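Local coordinates for protein extracellular ligand-binding receptor (Verminephrobacter eiseniae, PDB 4M88) that probably binds an amino acid or similar small solute outside the cell membrane for uptake by an ABC transporter, at residues V100-P105 against Q288-L293; V178-G181 against A186-A189. One frame throughout, in Å; residues are numbered along the deposited sequence.

Overall arrangement
The two contacts belong to different lobes of a two-lobed solute-binding fold. Contact 1 is buried on the inner side of the lobe built on the five-stranded parallel sheet, its centre about 7 Å from the centre of the chain and probably near the cleft where relatives bind solute. Contact 2 is remote from it, on the outermost strand 174-180 of the mixed sheet, its centre about 23 Å from that of the chain. The centres of contacts 1 and 2 are about 29 Å apart. Contact 1 joins segments distant in sequence through polar groups; contact 2 packs a strand end against the following helix, with a glycerol, probably from the crystallisation liquor, about 4 Å from the Leu187 side chain.

Contact 1. Residues V100-P105 against Q288-L293; sequences VVNGVP and QLEGYL
A buried polar contact joins Asn102 and Glu290, linking the loop that leaves strand 99-101 to helix 286-303. The Asn102 amide donates from ND2 to Glu290 OE2 at 2.7 Å, with an N-H...O angle of 163°. The oxygen lies in the plane of the amide, but the donor meets OE2 on its anti side, 23° out of the carboxylate plane, and the side chains cross at about a right angle. Glu290 reaches across with CG anti to its backbone N (chi1 -175°) and an extended chain beyond, which also brings Glu290 CG to 3.3 Å from Asn102 ND2. Over one face of the carboxylate lies the CG2 branch of Val104: Val104 CG2 is 3.5 Å from Glu290 OE2 and 3.9 Å from Glu290 CD. In this member of the leucine-binding protein family, the loop leaves the C-terminal end of strand 99-101, which lies between strands 74-76 and 118-119 of the parallel sheet, and Pro105, with the cis peptide bond before it, reaches Tyr232 in the loop after strand 227-229 of the other lobe. Asn102 is gripped on both ends of its amide, OD1 accepting from the backbone N of Val121 and of Arg122, while ND2 also bonds Ser77 OG, which fixes the rotation of the group. The other carboxylate oxygen, Glu290 OE1, forms a salt bridge with Arg122, a nearby charge that would favour the ionised carboxylate. Replacing Glu290 with an alanine would probably leave the guanidinium of Arg122 without this salt-bridge partner and Asn102 ND2 without one of its acceptors, and open a gap beside Val104.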
loop_
_atom_site.group_PDB
_atom_site.type_symbol
_atom_site.label_atom_id
_atom_site.label_comp_id
_atom_site.label_asym_id
_atom_site.label_seq_id
_atom_site.Cartn_x
_atom_site.Cartn_y
_atom_site.Cartn_z
ATOM N N VAL A 100 12.764 6.424 6.132
ATOM C CA VAL A 100 11.417 5.868 6.191
ATOM C C VAL A 100 11.257 4.992 4.966
ATOM O O VAL A 100 11.454 5.451 3.845
ATOM C CB VAL A 100 10.329 6.959 6.176
ATOM C CG1 VAL A 100 8.950 6.312 6.262
ATOM C CG2 VAL A 100 10.516 7.928 7.338
ATOM N N VAL A 101 10.954 3.720 5.181
ATOM C CA VAL A 101 10.925 2.766 4.080
ATOM C C VAL A 101 9.496 2.332 3.840
ATOM O O VAL A 101 8.888 1.649 4.676
ATOM C CB VAL A 101 11.836 1.554 4.333
ATOM C CG1 VAL A 101 11.695 0.533 3.208
ATOM C CG2 VAL A 101 13.285 2.007 4.459
ATOM N N ASN A 102 8.982 2.769 2.694
ATOM C CA ASN A 102 7.596 2.577 2.272
ATOM C C ASN A 102 6.624 3.500 3.001
ATOM O O ASN A 102 6.899 3.987 4.106
ATOM C CB ASN A 102 7.145 1.114 2.360
ATOM C CG ASN A 102 6.032 0.794 1.368
ATOM O OD1 ASN A 102 6.087 1.215 0.205
ATOM N ND2 ASN A 102 5.006 0.078 1.826
ATOM N N GLY A 103 5.495 3.748 2.354
ATOM C CA GLY A 103 4.434 4.559 2.918
ATOM C C GLY A 103 3.145 4.091 2.279
ATOM O O GLY A 103 3.122 3.765 1.085
ATOM N N VAL A 104 2.089 4.014 3.086
ATOM C CA VAL A 104 0.754 3.661 2.609
ATOM C C VAL A 104 -0.192 4.758 3.069
ATOM O O VAL A 104 -0.253 5.053 4.258
ATOM C CB VAL A 104 0.276 2.349 3.245
ATOM C CG1 VAL A 104 -1.155 2.008 2.798
ATOM C CG2 VAL A 104 1.238 1.227 2.922
ATOM N N PRO A 105 -0.971 5.348 2.147
ATOM C CA PRO A 105 -1.126 5.018 0.732
ATOM C C PRO A 105 -0.048 5.652 -0.123
ATOM O O PRO A 105 0.647 6.569 0.332
ATOM C CB PRO A 105 -2.465 5.672 0.386
ATOM C CG PRO A 105 -2.487 6.897 1.240
ATOM C CD PRO A 105 -1.835 6.477 2.544
ATOM N N GLN A 288 0.285 -7.975 4.592
ATOM C CA GLN A 288 1.338 -8.818 5.165
ATOM C C GLN A 288 2.542 -8.853 4.232
ATOM O O GLN A 288 3.676 -8.721 4.670
ATOM C CB GLN A 288 0.814 -10.235 5.420
ATOM C CG GLN A 288 -0.177 -10.265 6.579
ATOM C CD GLN A 288 -0.982 -11.529 6.647
ATOM O OE1 GLN A 288 -1.046 -12.282 5.681
ATOM N NE2 GLN A 288 -1.616 -11.772 7.798
ATOM N N LEU A 289 2.298 -9.025 2.940
ATOM C CA LEU A 289 3.405 -9.103 1.993
ATOM C C LEU A 289 4.121 -7.766 1.892
ATOM O O LEU A 289 5.342 -7.721 1.786
ATOM C CB LEU A 289 2.926 -9.587 0.618
ATOM C CG LEU A 289 3.992 -9.636 -0.477
ATOM C CD1 LEU A 289 5.161 -10.510 -0.055
ATOM C CD2 LEU A 289 3.381 -10.182 -1.758
ATOM N N GLU A 290 3.364 -6.673 1.946
ATOM C CA GLU A 290 3.953 -5.336 1.903
ATOM C C GLU A 290 4.860 -5.103 3.100
ATOM O O GLU A 290 5.938 -4.516 2.965
ATOM C CB GLU A 290 2.857 -4.264 1.874
ATOM C CG GLU A 290 3.394 -2.852 1.705
ATOM C CD GLU A 290 2.408 -1.924 1.004
ATOM O OE1 GLU A 290 1.204 -2.276 0.889
ATOM O OE2 GLU A 290 2.842 -0.842 0.549
ATOM N N GLY A 291 4.426 -5.556 4.272
ATOM C CA GLY A 291 5.230 -5.370 5.475
ATOM C C GLY A 291 6.496 -6.205 5.385
ATOM O O GLY A 291 7.584 -5.758 5.729
ATOM N N TYR A 292 6.352 -7.425 4.892
ATOM C CA TYR A 292 7.496 -8.307 4.714
ATOM C C TYR A 292 8.521 -7.699 3.747
ATOM O O TYR A 292 9.718 -7.668 4.037
ATOM C CB TYR A 292 7.009 -9.672 4.238
ATOM C CG TYR A 292 8.114 -10.645 3.875
ATOM C CD1 TYR A 292 8.644 -11.498 4.827
ATOM C CD2 TYR A 292 8.628 -10.695 2.577
ATOM C CE1 TYR A 292 9.653 -12.398 4.501
ATOM C CE2 TYR A 292 9.640 -11.586 2.238
ATOM C CZ TYR A 292 10.154 -12.424 3.206
ATOM O OH TYR A 292 11.155 -13.305 2.880
ATOM N N LEU A 293 8.055 -7.205 2.606
ATOM C CA LEU A 293 8.971 -6.650 1.599
ATOM C C LEU A 293 9.590 -5.327 2.045
ATOM O O LEU A 293 10.733 -5.009 1.682
ATOM C CB LEU A 293 8.264 -6.476 0.249
ATOM C CG LEU A 293 7.971 -7.792 -0.477
ATOM C CD1 LEU A 293 7.109 -7.589 -1.717
ATOM C CD2 LEU A 293 9.265 -8.507 -0.849
#

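Contact 2. Residues V178-G181 against A186-A189; sequences VKSG and ALAA
Ala186 meets Ser180 and Gly181 where strand 174-180 ends and helix 184-195 has just begun; the Gly181 and Ala186 CA atoms are 5.5 Å apart. The CB of Ala186 points toward the strand end and touches Gly181 O at 3.6 Å and Ser180 OG at 3.7 Å. Ser180 OG also comes to 3.3 Å from Ala186 O, a van der Waals approach, because the hydroxyl is committed to its own neighbour: Ser180 OG donates to Gly181 O at 2.8 Å. That bond lies in the carbonyl plane on a lone pair, with a C=O...O angle of 133°. Placing OG anti to the backbone N (chi1 -177°) sets it beside the carbonyl carbon, from where it can reach forward to the next residue while still facing the helix. The backbone N of Ala186 bonds Asp183 OD1, tying the helix to the turn before it. This turn opens a beta-alpha-beta crossover: helix 184-195 leads from the edge strand 174-180 to strand 201-205, with strand 143-149 lying between them in the sheet. Leu187 comes next. Its CG stands anti to the carbonyl carbon (chi1 -82°), which swings the end of the side chain back over the strand end. Leu187 CD2 packs 3.5 Å from Ser180 OG and 4.0 Å from Ser180 CB, while Leu187 CG lies 3.9 Å from Gly181 O. The same side chain reaches Leu147 of the adjacent strand and Phe210, Ala213 and Ala217 of helix 208-220, so it lies between its own helix, strand 143-149 and helix 208-220. One turn past Ala186, Ala190 continues the packing against Ser180 and Val178.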
loop_
_atom_site.group_PDB
_atom_site.type_symbol
_atom_site.label_atom_id
_atom_site.label_comp_id
_atom_site.label_asym_id
_atom_site.label_seq_id
_atom_site.Cartn_x
_atom_site.Cartn_y
_atom_site.Cartn_z
ATOM N N VAL A 178 -17.564 11.267 -8.054
ATOM C CA VAL A 178 -18.530 11.492 -6.984
ATOM C C VAL A 178 -17.834 11.413 -5.636
ATOM O O VAL A 178 -17.271 10.384 -5.281
ATOM C CB VAL A 178 -19.661 10.468 -7.046
ATOM C CG1 VAL A 178 -20.619 10.669 -5.893
ATOM C CG2 VAL A 178 -20.406 10.596 -8.375
ATOM N N LYS A 179 -17.854 12.514 -4.894
ATOM C CA LYS A 179 -17.185 12.573 -3.602
ATOM C C LYS A 179 -18.149 12.085 -2.529
ATOM O O LYS A 179 -19.362 12.272 -2.646
ATOM C CB LYS A 179 -16.763 14.018 -3.314
ATOM C CG LYS A 179 -15.778 14.176 -2.173
ATOM C CD LYS A 179 -15.235 15.599 -2.092
ATOM C CE LYS A 179 -16.348 16.616 -1.908
ATOM N NZ LYS A 179 -15.812 17.982 -1.589
ATOM N N SER A 180 -17.621 11.473 -1.475
ATOM C CA SER A 180 -18.475 11.000 -0.383
ATOM C C SER A 180 -17.769 11.069 0.964
ATOM O O SER A 180 -16.552 10.879 1.049
ATOM C CB SER A 180 -18.924 9.556 -0.632
ATOM O OG SER A 180 -19.806 9.129 0.397
ATOM N N GLY A 181 -18.543 11.337 2.011
ATOM C CA GLY A 181 -18.059 11.169 3.366
ATOM C C GLY A 181 -17.964 9.685 3.652
ATOM O O GLY A 181 -18.506 8.872 2.913
ATOM N N ALA A 186 -23.820 8.618 3.892
ATOM C CA ALA A 186 -23.205 9.366 2.793
ATOM C C ALA A 186 -22.912 8.458 1.603
ATOM O O ALA A 186 -23.122 8.835 0.441
ATOM C CB ALA A 186 -21.928 10.082 3.262
ATOM N N LEU A 187 -22.401 7.264 1.889
ATOM C CA LEU A 187 -22.073 6.319 0.835
ATOM C C LEU A 187 -23.298 5.813 0.073
ATOM O O LEU A 187 -23.221 5.595 -1.137
ATOM C CB LEU A 187 -21.273 5.137 1.395
ATOM C CG LEU A 187 -19.784 5.432 1.553
ATOM C CD1 LEU A 187 -19.094 4.318 2.303
ATOM C CD2 LEU A 187 -19.130 5.653 0.183
ATOM N N ALA A 188 -24.417 5.621 0.770
ATOM C CA ALA A 188 -25.635 5.151 0.110
ATOM C C ALA A 188 -26.109 6.200 -0.890
ATOM O O ALA A 188 -26.563 5.880 -1.999
ATOM C CB ALA A 188 -26.713 4.856 1.127
ATOM N N ALA A 189 -26.008 7.463 -0.491
ATOM C CA ALA A 189 -26.411 8.560 -1.359
ATOM C C ALA A 189 -25.463 8.673 -2.552
ATOM O O ALA A 189 -25.896 8.899 -3.686
ATOM C CB ALA A 189 -26.454 9.866 -0.572
#